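Local coordinates for hydrogenase maturation factor (Thermoanaerobacter tengcongensis, PDB 3VTI), which probably transfers the carbamoyl group of carbamoyl phosphate, with ATP, to the C-terminal cysteine of HypE during [NiFe] hydrogenase maturation, at residues I392-E397 with C491-N496; A377-R382 with V724-K729; G330-E335 with E346-I351. All blocks are in the same frame, centred on the assembly; numbering follows the deposited sequence.

Contact 1: I392-E397 with C491-N496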
loop_
_atom_site.group_PDB
_atom_site.type_symbol
_atom_site.label_atom_id
_atom_site.label_comp_id
_atom_site.label_asym_id
_atom_site.label_seq_id
_atom_site.Cartn_x
_atom_site.Cartn_y
_atom_site.Cartn_z
ATOM N N ILE A 392 44.200 -17.207 -34.708
ATOM C CA ILE A 392 45.215 -17.419 -33.677
ATOM C C ILE A 392 45.436 -18.927 -33.543
ATOM O O ILE A 392 44.473 -19.692 -33.520
ATOM C CB ILE A 392 44.764 -16.816 -32.303
ATOM C CG1 ILE A 392 44.396 -15.323 -32.441
ATOM C CG2 ILE A 392 45.801 -17.075 -31.193
ATOM C CD1 ILE A 392 45.446 -14.455 -33.095
ATOM N N LEU A 393 46.692 -19.353 -33.472
ATOM C CA LEU A 393 46.995 -20.783 -33.395
ATOM C C LEU A 393 46.908 -21.300 -31.964
ATOM O O LEU A 393 47.534 -20.754 -31.048
ATOM C CB LEU A 393 48.364 -21.101 -34.012
ATOM C CG LEU A 393 48.791 -22.564 -34.202
ATOM C CD1 LEU A 393 47.893 -23.297 -35.177
ATOM C CD2 LEU A 393 50.239 -22.633 -34.690
ATOM N N LEU A 394 46.110 -22.346 -31.780
ATOM C CA LEU A 394 45.986 -22.989 -30.485
ATOM C C LEU A 394 46.739 -24.322 -30.459
ATOM O O LEU A 394 46.778 -25.057 -31.459
ATOM C CB LEU A 394 44.516 -23.210 -30.146
ATOM C CG LEU A 394 43.547 -22.026 -30.211
ATOM C CD1 LEU A 394 42.125 -22.536 -30.030
ATOM C CD2 LEU A 394 43.873 -20.941 -29.177
ATOM N N LYS A 395 47.338 -24.625 -29.312
ATOM C CA LYS A 395 48.064 -25.880 -29.121
ATOM C C LYS A 395 47.101 -27.069 -28.996
ATOM O O LYS A 395 47.343 -28.129 -29.575
ATOM C CB LYS A 395 49.000 -25.786 -27.907
ATOM C CG LYS A 395 49.913 -26.998 -27.715
ATOM C CD LYS A 395 50.572 -26.990 -26.339
ATOM C CE LYS A 395 50.898 -28.401 -25.875
ATOM N NZ LYS A 395 51.076 -28.453 -24.387
ATOM N N LYS A 396 46.012 -26.886 -28.251
ATOM C CA LYS A 396 45.008 -27.942 -28.081
ATOM C C LYS A 396 43.878 -27.792 -29.090
ATOM O O LYS A 396 43.354 -26.691 -29.292
ATOM C CB LYS A 396 44.400 -27.921 -26.674
ATOM C CG LYS A 396 45.303 -28.372 -25.516
ATOM C CD LYS A 396 44.604 -28.139 -24.154
ATOM C CE LYS A 396 44.232 -26.650 -23.950
ATOM N NZ LYS A 396 43.223 -26.410 -22.868
ATOM N N GLU A 397 43.502 -28.904 -29.715
ATOM C CA GLU A 397 42.328 -28.936 -30.578
ATOM C C GLU A 397 41.092 -28.624 -29.748
ATOM O O GLU A 397 40.920 -29.150 -28.650
ATOM C CB GLU A 397 42.178 -30.308 -31.247
ATOM C CG GLU A 397 41.099 -30.356 -32.322
ATOM C CD GLU A 397 40.711 -31.769 -32.737
ATOM O OE1 GLU A 397 39.802 -31.895 -33.586
ATOM O OE2 GLU A 397 41.302 -32.751 -32.227
ATOM N N CYS A 491 45.061 -13.530 -23.018
ATOM C CA CYS A 491 46.504 -13.639 -22.975
ATOM C C CYS A 491 46.943 -15.092 -22.825
ATOM O O CYS A 491 47.931 -15.507 -23.433
ATOM C CB CYS A 491 47.060 -12.776 -21.848
ATOM S SG CYS A 491 48.805 -12.882 -21.682
ATOM N N MET A 492 46.205 -15.860 -22.022
ATOM C CA MET A 492 46.502 -17.285 -21.795
ATOM C C MET A 492 46.400 -18.122 -23.075
ATOM O O MET A 492 47.136 -19.092 -23.248
ATOM C CB MET A 492 45.579 -17.875 -20.726
ATOM C CG MET A 492 45.893 -17.448 -19.301
ATOM S SD MET A 492 44.713 -18.080 -18.090
ATOM C CE MET A 492 45.112 -19.833 -18.024
ATOM N N ALA A 493 45.481 -17.743 -23.958
ATOM C CA ALA A 493 45.301 -18.426 -25.239
ATOM C C ALA A 493 46.497 -18.211 -26.171
ATOM O O ALA A 493 46.956 -19.148 -26.828
ATOM C CB ALA A 493 44.015 -17.969 -25.903
ATOM N N GLU A 494 46.984 -16.973 -26.215
ATOM C CA GLU A 494 48.164 -16.611 -26.983
ATOM C C GLU A 494 49.354 -17.462 -26.610
ATOM O O GLU A 494 50.079 -17.931 -27.483
ATOM C CB GLU A 494 48.557 -15.175 -26.694
ATOM C CG GLU A 494 47.634 -14.145 -27.227
ATOM C CD GLU A 494 48.295 -12.799 -27.269
ATOM O OE1 GLU A 494 49.519 -12.755 -27.532
ATOM O OE2 GLU A 494 47.596 -11.785 -27.056
ATOM N N HIS A 495 49.563 -17.643 -25.308
ATOM C CA HIS A 495 50.756 -18.322 -24.808
ATOM C C HIS A 495 50.499 -19.778 -24.428
ATOM O O HIS A 495 51.348 -20.426 -23.799
ATOM C CB HIS A 495 51.353 -17.532 -23.642
ATOM C CG HIS A 495 51.724 -16.129 -24.010
ATOM N ND1 HIS A 495 52.990 -15.779 -24.430
ATOM C CD2 HIS A 495 50.987 -14.996 -24.047
ATOM C CE1 HIS A 495 53.022 -14.489 -24.696
ATOM N NE2 HIS A 495 51.817 -13.990 -24.476
ATOM N N ASN A 496 49.329 -20.276 -24.833
ATOM C CA ASN A 496 48.928 -21.661 -24.620
ATOM C C ASN A 496 49.036 -22.107 -23.160
ATOM O O ASN A 496 49.471 -23.226 -22.853
ATOM C CB ASN A 496 49.692 -22.599 -25.574
ATOM C CG ASN A 496 49.397 -22.316 -27.053
ATOM O OD1 ASN A 496 50.314 -22.099 -27.842
ATOM N ND2 ASN A 496 48.112 -22.325 -27.427
#
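The Schellman motif that ends helix 483-494 in the Kae1-like domain sets its C-prime residue, Asn496, against Lys395, just beyond the edge strand 392-393. The evidence for the motif is a positive phi at Asn496 (53°), a weak bond from Asn496 N back to Ala493 O (3.3 Å), and a bond from the following backbone N-H to Met492 O. Asn496 directs its side chain at Lys395, and its CG lies 3.6 Å from Lys395 CB. The lysine touches with its root alone: CG stands anti to the backbone N (chi1 -174°), and the extended chain carries NZ away from the helix end. Lys396, next along, sends its ammonium to a salt bridge with Asp498, so the loop is also tied to residues just after the helix. On the strand side, backbone bonds from Ile392 to Ala421 and from Leu394 to His419 hold 392-394 to the neighbouring strand 420-423 and its approach. Ala493 packs with its methyl against Leu739 and Val743 of helix 737-750. The same methyl also meets one branch of Leu394, whose CD2 lies 4.4 Å from Ala493 CB and 4.3 Å from Ala493 O.

Contact 2: A377-R382 with V724-K729; sequences AERIIR and VYSNSK
Arg379 and Ser728 bring their CA atoms to 4.6 Å where the two backbones run obliquely, their directions 62° apart (CA 377 to 380 against CA 726 to 729). Ser728 answers Glu378 O twice. Its OG donates a hydrogen bond of 2.8 Å to that carbonyl oxygen, and its CA, 3.1 Å away from the same Glu378 O, adds a CA-H...O contact. Having OG anti to the backbone N (chi1 174°) is what turns the hydroxyl to this carbonyl. In the other direction Arg379 folds at its second torsion and lays its guanidinium edge toward 726-727. NH1 gives a nearly straight bond to Asn727 O (2.7 Å, 164° at the hydrogen); the acceptor lies in the guanidinium plane, yet NH1 stands above the plane of the carbonyl, away from its lone pairs. A water accepts from Arg379 NH1 (3.3 Å) and from Ser726 N (3.2 Å), bridging side chain and strand. The methyl of Ala377 sits over one guanidinium face, toward its rim, and NE is taken by Asn374 O, so the group is held against rotation. Beyond it Ile380 CG2 rests 3.5 Å from Lys729 O. Strand 377-378, the edge of the YrdC-like sheet beside 370-374, thus meets the turn that follows strand 723-726, which runs parallel to 696-700, while Leu710 and Ile714 of helix 707-718 pack on Arg379 and Cys491 of helix 483-494 packs on Asn727.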
loop_
_atom_site.group_PDB
_atom_site.type_symbol
_atom_site.label_atom_id
_atom_site.label_comp_id
_atom_site.label_asym_id
_atom_site.label_seq_id
_atom_site.Cartn_x
_atom_site.Cartn_y
_atom_site.Cartn_z
ATOM N N ALA A 377 58.110 -7.181 -27.221
ATOM C CA ALA A 377 57.130 -7.864 -28.071
ATOM C C ALA A 377 56.180 -6.873 -28.750
ATOM O O ALA A 377 55.987 -5.744 -28.268
ATOM C CB ALA A 377 56.348 -8.910 -27.278
ATOM N N GLU A 378 55.617 -7.293 -29.883
ATOM C CA GLU A 378 54.570 -6.533 -30.541
ATOM C C GLU A 378 53.357 -6.457 -29.611
ATOM O O GLU A 378 52.981 -7.469 -28.994
ATOM C CB GLU A 378 54.171 -7.169 -31.884
ATOM C CG GLU A 378 53.109 -6.363 -32.614
ATOM C CD GLU A 378 52.686 -6.933 -33.945
ATOM O OE1 GLU A 378 53.114 -8.067 -34.286
ATOM O OE2 GLU A 378 51.919 -6.232 -34.659
ATOM N N ARG A 379 52.771 -5.263 -29.506
ATOM C CA ARG A 379 51.552 -5.041 -28.716
ATOM C C ARG A 379 50.508 -4.341 -29.581
ATOM O O ARG A 379 50.537 -3.123 -29.771
ATOM C CB ARG A 379 51.825 -4.226 -27.437
ATOM C CG ARG A 379 53.053 -4.652 -26.634
ATOM C CD ARG A 379 52.899 -6.027 -25.969
ATOM N NE ARG A 379 54.140 -6.452 -25.315
ATOM C CZ ARG A 379 54.310 -7.598 -24.657
ATOM N NH1 ARG A 379 53.315 -8.471 -24.545
ATOM N NH2 ARG A 379 55.489 -7.871 -24.103
ATOM N N ILE A 380 49.595 -5.137 -30.115
ATOM C CA ILE A 380 48.623 -4.664 -31.071
ATOM C C ILE A 380 47.466 -3.966 -30.330
ATOM O O ILE A 380 47.018 -4.434 -29.297
ATOM C CB ILE A 380 48.169 -5.835 -31.996
ATOM C CG1 ILE A 380 47.426 -5.320 -33.230
ATOM C CG2 ILE A 380 47.348 -6.884 -31.240
ATOM C CD1 ILE A 380 47.520 -6.276 -34.414
ATOM N N ILE A 381 47.012 -2.833 -30.854
ATOM C CA ILE A 381 45.988 -2.031 -30.218
ATOM C C ILE A 381 44.676 -2.278 -30.932
ATOM O O ILE A 381 43.632 -2.384 -30.296
ATOM C CB ILE A 381 46.365 -0.502 -30.210
ATOM C CG1 ILE A 381 47.389 -0.208 -29.104
ATOM C CG2 ILE A 381 45.143 0.401 -30.012
ATOM C CD1 ILE A 381 48.837 -0.328 -29.538
ATOM N N ARG A 382 44.725 -2.366 -32.254
ATOM C CA ARG A 382 43.536 -2.653 -33.030
ATOM C C ARG A 382 43.905 -3.615 -34.141
ATOM O O ARG A 382 44.691 -3.281 -35.024
ATOM C CB ARG A 382 42.940 -1.365 -33.595
ATOM C CG ARG A 382 41.730 -1.604 -34.483
ATOM C CD ARG A 382 41.503 -0.424 -35.364
ATOM N NE ARG A 382 40.588 0.515 -34.747
ATOM C CZ ARG A 382 40.382 1.757 -35.170
ATOM N NH1 ARG A 382 41.074 2.243 -36.203
ATOM N NH2 ARG A 382 39.489 2.517 -34.537
ATOM N N VAL A 724 56.472 -13.891 -16.752
ATOM C CA VAL A 724 55.515 -12.833 -17.065
ATOM C C VAL A 724 55.017 -12.916 -18.498
ATOM O O VAL A 724 55.796 -13.136 -19.427
ATOM C CB VAL A 724 56.104 -11.421 -16.803
ATOM C CG1 VAL A 724 55.024 -10.346 -16.973
ATOM C CG2 VAL A 724 56.699 -11.348 -15.400
ATOM N N TYR A 725 53.709 -12.723 -18.657
ATOM C CA TYR A 725 53.048 -12.839 -19.935
ATOM C C TYR A 725 52.103 -11.675 -20.093
ATOM O O TYR A 725 51.487 -11.238 -19.116
ATOM C CB TYR A 725 52.214 -14.116 -19.978
ATOM C CG TYR A 725 52.972 -15.421 -19.797
ATOM C CD1 TYR A 725 53.404 -16.165 -20.904
ATOM C CD2 TYR A 725 53.210 -15.933 -18.524
ATOM C CE1 TYR A 725 54.075 -17.378 -20.741
ATOM C CE2 TYR A 725 53.876 -17.139 -18.349
ATOM C CZ TYR A 725 54.309 -17.860 -19.456
ATOM O OH TYR A 725 54.978 -19.055 -19.259
ATOM N N SER A 726 51.984 -11.172 -21.321
ATOM C CA SER A 726 50.997 -10.154 -21.656
ATOM C C SER A 726 50.603 -10.329 -23.111
ATOM O O SER A 726 51.253 -11.068 -23.847
ATOM C CB SER A 726 51.525 -8.731 -21.395
ATOM O OG SER A 726 50.481 -7.743 -21.562
ATOM N N ASN A 727 49.535 -9.652 -23.518
ATOM C CA ASN A 727 49.029 -9.756 -24.884
ATOM C C ASN A 727 50.012 -9.285 -25.947
ATOM O O ASN A 727 50.831 -8.402 -25.707
ATOM C CB ASN A 727 47.689 -9.029 -25.020
ATOM C CG ASN A 727 46.589 -9.725 -24.265
ATOM O OD1 ASN A 727 46.041 -10.741 -24.717
ATOM N ND2 ASN A 727 46.267 -9.200 -23.091
ATOM N N SER A 728 49.908 -9.894 -27.125
ATOM C CA SER A 728 50.793 -9.603 -28.239
ATOM C C SER A 728 50.116 -9.845 -29.593
ATOM O O SER A 728 50.261 -9.040 -30.515
ATOM C CB SER A 728 52.063 -10.434 -28.112
ATOM O OG SER A 728 52.869 -10.260 -29.245
ATOM N N LYS A 729 49.390 -10.958 -29.715
ATOM C CA LYS A 729 48.679 -11.281 -30.946
ATOM C C LYS A 729 47.297 -10.630 -31.011
ATOM O O LYS A 729 46.815 -10.279 -32.091
ATOM C CB LYS A 729 48.536 -12.785 -31.079
ATOM C CG LYS A 729 49.813 -13.509 -31.445
ATOM C CD LYS A 729 49.602 -14.999 -31.333
ATOM C CE LYS A 729 50.904 -15.751 -31.399
ATOM N NZ LYS A 729 50.625 -17.216 -31.201
HETATM O O HOH W 1 54.250 -11.439 -23.532
#

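Contact 3: G330-E335 with E346-I351; sequences GNVSEE and EKLKDI
Val332 and Lys347 cross at about a right angle, the valine pressing into the side of the lysine where helix 341-347 ends. Val332 CG1 points at the backbone, 3.3 Å from Lys347 O, while its other methyl, CG2, meets the far end of the lysine at 3.6 Å from NZ. Lys347 reaches this place by bending twice, at chi2 (86°) and again at chi4 (76°), which brings NZ back to the valine methyls. Glu335 approaches the ammonium from the opposite direction; its carboxylate stays beyond salt-bridge distance. Leu348 comes in beside them with a forked end: CD2 lies 3.8 Å from Asn331 CA and CD1 is 3.9 Å from Gly330 O. Cutting Leu348 back to an alanine removes both branches and is likely to open a gap beside the Gly330-Asn331 backbone. Val332 CG1 also meets Ile351 CD1, at 4.4 Å. The loop is braced from within by Asn331, whose ND2 donates to Glu335 O (2.7 Å, 172°), in the planes of both amide and carbonyl, while its OD1 accepts a hydrogen bond from the hydroxyl of Ser329, a residue that binds magnesium. Gly297 of a neighbouring subunit packs on Val332 and Lys347. Since no hydrogen bond joins the two segments, cohesion probably comes mainly from apolar packing; any pull of Glu335 on Lys347 is uncertain, because the modelled place of that carboxylate is doubtful.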
loop_
_atom_site.group_PDB
_atom_site.type_symbol
_atom_site.label_atom_id
_atom_site.label_comp_id
_atom_site.label_asym_id
_atom_site.label_seq_id
_atom_site.Cartn_x
_atom_site.Cartn_y
_atom_site.Cartn_z
ATOM N N GLY A 330 37.255 6.839 -42.664
ATOM C CA GLY A 330 36.223 7.554 -43.409
ATOM C C GLY A 330 34.848 7.393 -42.792
ATOM O O GLY A 330 34.003 6.665 -43.308
ATOM N N ASN A 331 34.639 8.080 -41.676
ATOM C CA ASN A 331 33.363 8.085 -40.965
ATOM C C ASN A 331 33.098 9.440 -40.313
ATOM O O ASN A 331 34.042 10.145 -39.956
ATOM C CB ASN A 331 33.324 6.980 -39.896
ATOM C CG ASN A 331 34.530 7.006 -38.960
ATOM O OD1 ASN A 331 35.319 7.944 -38.973
ATOM N ND2 ASN A 331 34.685 5.958 -38.155
ATOM N N VAL A 332 31.825 9.807 -40.161
ATOM C CA VAL A 332 31.477 10.857 -39.214
ATOM C C VAL A 332 31.643 10.182 -37.859
ATOM O O VAL A 332 31.318 9.011 -37.721
ATOM C CB VAL A 332 30.019 11.405 -39.399
ATOM C CG1 VAL A 332 29.579 11.364 -40.866
ATOM C CG2 VAL A 332 29.018 10.645 -38.541
ATOM N N SER A 333 32.173 10.885 -36.866
ATOM C CA SER A 333 32.351 10.292 -35.529
ATOM C C SER A 333 33.187 8.985 -35.526
ATOM O O SER A 333 34.368 9.005 -35.911
ATOM C CB SER A 333 30.994 10.095 -34.841
ATOM O OG SER A 333 31.150 9.914 -33.444
ATOM N N GLU A 334 32.594 7.867 -35.094
ATOM C CA GLU A 334 33.352 6.616 -34.892
ATOM C C GLU A 334 32.648 5.314 -35.319
ATOM O O GLU A 334 33.113 4.210 -34.991
ATOM C CB GLU A 334 33.831 6.499 -33.428
ATOM C CG GLU A 334 35.039 7.355 -33.108
ATOM C CD GLU A 334 35.500 7.200 -31.684
ATOM O OE1 GLU A 334 34.816 7.754 -30.796
ATOM O OE2 GLU A 334 36.546 6.535 -31.454
ATOM N N GLU A 335 31.535 5.443 -36.055
ATOM C CA GLU A 335 30.851 4.266 -36.593
ATOM C C GLU A 335 31.730 3.561 -37.648
ATOM O O GLU A 335 32.781 4.085 -38.033
ATOM C CB GLU A 335 29.474 4.647 -37.166
ATOM C CG GLU A 335 29.492 5.187 -38.590
ATOM C CD GLU A 335 29.992 6.612 -38.664
ATOM O OE1 GLU A 335 29.682 7.386 -37.741
ATOM O OE2 GLU A 335 30.683 6.964 -39.642
ATOM N N GLU A 346 27.275 10.131 -49.552
ATOM C CA GLU A 346 26.187 10.666 -48.727
ATOM C C GLU A 346 26.626 10.928 -47.294
ATOM O O GLU A 346 26.384 12.010 -46.766
ATOM C CB GLU A 346 24.972 9.727 -48.734
ATOM C CG GLU A 346 23.645 10.422 -48.418
ATOM C CD GLU A 346 23.082 11.214 -49.606
ATOM O OE1 GLU A 346 22.122 11.993 -49.403
ATOM O OE2 GLU A 346 23.592 11.058 -50.744
ATOM N N LYS A 347 27.264 9.935 -46.674
ATOM C CA LYS A 347 27.662 9.999 -45.270
ATOM C C LYS A 347 28.747 11.058 -45.032
ATOM O O LYS A 347 28.733 11.753 -44.008
ATOM C CB LYS A 347 28.143 8.619 -44.797
ATOM C CG LYS A 347 28.122 8.379 -43.279
ATOM C CD LYS A 347 26.743 7.880 -42.801
ATOM C CE LYS A 347 26.783 7.371 -41.366
ATOM N NZ LYS A 347 26.836 8.484 -40.380
ATOM N N LEU A 348 29.662 11.194 -45.992
ATOM C CA LEU A 348 30.814 12.088 -45.845
ATOM C C LEU A 348 30.656 13.418 -46.591
ATOM O O LEU A 348 31.636 14.133 -46.805
ATOM C CB LEU A 348 32.118 11.371 -46.243
ATOM C CG LEU A 348 32.435 10.008 -45.594
ATOM C CD1 LEU A 348 33.794 9.491 -46.014
ATOM C CD2 LEU A 348 32.372 10.085 -44.086
ATOM N N LYS A 349 29.415 13.757 -46.955
ATOM C CA LYS A 349 29.112 14.974 -47.738
ATOM C C LYS A 349 29.542 16.271 -47.038
ATOM O O LYS A 349 30.004 17.208 -47.694
ATOM C CB LYS A 349 27.618 15.038 -48.109
ATOM C CG LYS A 349 26.683 15.198 -46.902
ATOM C CD LYS A 349 25.217 15.073 -47.266
ATOM C CE LYS A 349 24.388 14.791 -46.011
ATOM N NZ LYS A 349 22.920 14.762 -46.310
ATOM N N ASP A 350 29.388 16.311 -45.717
ATOM C CA ASP A 350 29.732 17.489 -44.919
ATOM C C ASP A 350 31.172 17.454 -44.405
ATOM O O ASP A 350 31.593 18.355 -43.669
ATOM C CB ASP A 350 28.781 17.643 -43.715
ATOM C CG ASP A 350 27.298 17.535 -44.092
ATOM O OD1 ASP A 350 26.859 18.093 -45.134
ATOM O OD2 ASP A 350 26.568 16.884 -43.311
ATOM N N ILE A 351 31.922 16.415 -44.767
ATOM C CA ILE A 351 33.309 16.301 -44.323
ATOM C C ILE A 351 34.266 16.501 -45.498
ATOM O O ILE A 351 35.027 17.466 -45.525
ATOM C CB ILE A 351 33.608 14.941 -43.628
ATOM C CG1 ILE A 351 32.392 14.413 -42.846
ATOM C CG2 ILE A 351 34.872 15.044 -42.761
ATOM C CD1 ILE A 351 32.364 14.755 -41.366
#

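From the N terminus, contact 3 comes first and closes a short loop: ten residues, half of them helical, separate its segments within the YrdC-like domain. Contact 2 opens next at 377-382, and contact 1 soon after at 392-397. Contact 1 closes at 491-496, well before contact 2 closes at 724-729, so the smaller loop lies wholly within the larger; none cross. Contacts 1 and 2 touch through Glu494, whose OE1 is 2.8 Å from Lys729 N. Contact 1 ties edge strand 392-393 to the end of helix 483-494, contact 2 joins the YrdC-like and Kae1-like parts, and contact 3 stands apart, its centre about 31 Å from that of contact 2 and about 38 Å from that of contact 1.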